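Local structure of amidohydrolase (Thermotoga maritima, 3OOQ) at residues F[30-35]-F[356-361]. The protein is probably a metal-dependent hydrolase of the amidohydrolase family, possibly acting as an allantoinase. Sequence-based numbering, arbitrary orientation.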
loop_
_atom_site.group_PDB
_atom_site.type_symbol
_atom_site.label_atom_id
_atom_site.label_comp_id
_atom_site.label_asym_id
_atom_site.label_seq_id
_atom_site.Cartn_x
_atom_site.Cartn_y
_atom_site.Cartn_z
ATOM N N ASN F 30 -2.575 -62.947 -4.927
ATOM C CA ASN F 30 -1.400 -62.089 -4.705
ATOM C C ASN F 30 -1.590 -60.658 -5.209
ATOM O O ASN F 30 -0.665 -60.057 -5.755
ATOM C CB ASN F 30 -0.111 -62.703 -5.296
ATOM C CG ASN F 30 0.374 -63.943 -4.539
ATOM O OD1 ASN F 30 0.129 -64.106 -3.346
ATOM N ND2 ASN F 30 1.082 -64.815 -5.241
ATOM N N GLY F 31 -2.797 -60.126 -5.023
ATOM C CA GLY F 31 -3.117 -58.748 -5.375
ATOM C C GLY F 31 -3.254 -58.463 -6.861
ATOM O O GLY F 31 -3.253 -57.297 -7.268
ATOM N N LYS F 32 -3.379 -59.524 -7.667
ATOM C CA LYS F 32 -3.437 -59.413 -9.122
ATOM C C LYS F 32 -4.550 -60.240 -9.723
ATOM O O LYS F 32 -5.007 -61.198 -9.120
ATOM C CB LYS F 32 -2.089 -59.794 -9.740
ATOM C CG LYS F 32 -1.055 -58.701 -9.535
ATOM C CD LYS F 32 0.363 -59.127 -9.835
ATOM C CE LYS F 32 1.322 -58.183 -9.082
ATOM N NZ LYS F 32 2.439 -57.692 -9.941
ATOM N N VAL F 33 -5.010 -59.849 -10.902
ATOM C CA VAL F 33 -5.964 -60.660 -11.630
ATOM C C VAL F 33 -5.185 -61.875 -12.134
ATOM O O VAL F 33 -4.222 -61.728 -12.882
ATOM C CB VAL F 33 -6.599 -59.886 -12.822
ATOM C CG1 VAL F 33 -7.539 -60.783 -13.614
ATOM C CG2 VAL F 33 -7.339 -58.654 -12.328
ATOM N N GLU F 34 -5.569 -63.060 -11.671
ATOM C CA GLU F 34 -4.938 -64.305 -12.117
ATOM C C GLU F 34 -5.624 -64.874 -13.368
ATOM O O GLU F 34 -4.945 -65.240 -14.333
ATOM C CB GLU F 34 -4.908 -65.356 -10.986
ATOM C CG GLU F 34 -3.925 -66.519 -11.276
ATOM C CD GLU F 34 -4.101 -67.748 -10.370
ATOM O OE1 GLU F 34 -4.226 -67.596 -9.130
ATOM O OE2 GLU F 34 -4.078 -68.882 -10.900
ATOM N N LYS F 35 -6.956 -64.959 -13.348
ATOM C CA LYS F 35 -7.720 -65.557 -14.444
ATOM C C LYS F 35 -8.990 -64.770 -14.701
ATOM O O LYS F 35 -9.609 -64.271 -13.770
ATOM C CB LYS F 35 -8.106 -67.016 -14.133
ATOM C CG LYS F 35 -7.001 -68.043 -14.294
ATOM C CD LYS F 35 -7.525 -69.465 -13.999
ATOM C CE LYS F 35 -6.407 -70.402 -13.540
ATOM N NZ LYS F 35 -6.870 -71.815 -13.497
ATOM N N GLY F 356 -2.695 -60.715 -14.919
ATOM C CA GLY F 356 -1.430 -60.067 -14.712
ATOM C C GLY F 356 -1.551 -58.633 -14.234
ATOM O O GLY F 356 -0.591 -58.098 -13.681
ATOM N N LYS F 357 -2.704 -57.996 -14.446
ATOM C CA LYS F 357 -2.901 -56.599 -13.981
ATOM C C LYS F 357 -3.190 -56.573 -12.473
ATOM O O LYS F 357 -3.613 -57.583 -11.896
ATOM C CB LYS F 357 -4.049 -55.897 -14.728
ATOM C CG LYS F 357 -3.940 -55.687 -16.267
ATOM C CD LYS F 357 -2.614 -56.099 -16.894
ATOM C CE LYS F 357 -2.448 -55.476 -18.261
ATOM N NZ LYS F 357 -1.952 -56.479 -19.271
ATOM N N ASP F 358 -2.953 -55.427 -11.844
ATOM C CA ASP F 358 -3.369 -55.185 -10.463
ATOM C C ASP F 358 -4.885 -55.403 -10.286
ATOM O O ASP F 358 -5.681 -54.981 -11.126
ATOM C CB ASP F 358 -3.017 -53.748 -10.036
ATOM C CG ASP F 358 -1.499 -53.481 -9.973
ATOM O OD1 ASP F 358 -0.689 -54.399 -10.224
ATOM O OD2 ASP F 358 -1.117 -52.327 -9.649
ATOM N N ALA F 359 -5.273 -56.032 -9.172
ATOM C CA ALA F 359 -6.680 -56.343 -8.914
ATOM C C ALA F 359 -7.386 -55.141 -8.289
ATOM O O ALA F 359 -7.780 -55.143 -7.106
ATOM C CB ALA F 359 -6.809 -57.570 -8.055
ATOM N N ASP F 360 -7.509 -54.100 -9.104
ATOM C CA ASP F 360 -8.250 -52.906 -8.726
ATOM C C ASP F 360 -9.587 -53.057 -9.409
ATOM O O ASP F 360 -9.692 -52.897 -10.634
ATOM C CB ASP F 360 -7.512 -51.652 -9.194
ATOM C CG ASP F 360 -6.101 -51.557 -8.625
ATOM O OD1 ASP F 360 -5.737 -52.364 -7.728
ATOM O OD2 ASP F 360 -5.349 -50.659 -9.085
ATOM N N LEU F 361 -10.585 -53.433 -8.614
ATOM C CA LEU F 361 -11.875 -53.881 -9.137
ATOM C C LEU F 361 -13.027 -53.208 -8.412
ATOM O O LEU F 361 -12.981 -52.993 -7.194
ATOM C CB LEU F 361 -11.998 -55.417 -9.021
ATOM C CG LEU F 361 -10.934 -56.231 -9.785
ATOM C CD1 LEU F 361 -10.922 -57.705 -9.380
ATOM C CD2 LEU F 361 -11.103 -56.090 -11.296
#
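Val33 pairs through both of its backbone polar groups: its N donates to Lys357 O over 2.8 Å, almost in line with that C=O, and its O accepts from Gly356 N at 2.7 Å in the carbonyl plane. A third bond, from Ala359 N to Gly31 O (3.1 Å), is nearly straight at the hydrogen (166°), yet the donor sits well above the carbonyl plane. This bond and that to Lys357 O flank Lys32 and Asp358, an antiparallel non-hydrogen-bonded pair with CA atoms 4.4 Å apart; the Gly356 bond extends the pairing past this single bridge.

Lys32 lays the start of its side chain beside the same Lys357 carbonyl, CB 3.4 Å from that O. With CG anti to the carbonyl carbon (chi1 -74°), the chain runs on past Gly356, but NZ stops 4.6 Å from Asp358 OD1, too far for a salt bridge; Asp358 instead engages Lys133 and Arg349 through OD2. Beside the Lys357 bond, Val33 CG2 comes only loosely near Ala359 CB (4.4 Å), and strand 24-29 backs this small apolar patch with Val26 and Val28. Ala359 centres an inverse gamma turn just before strand 361-364.

The contact thus joins the edge strand 32-37 of the N-terminal beta sheet to the loop entering strand 361-364, consistent with the small beta domain that amidohydrolases build from both chain ends beside the TIM barrel.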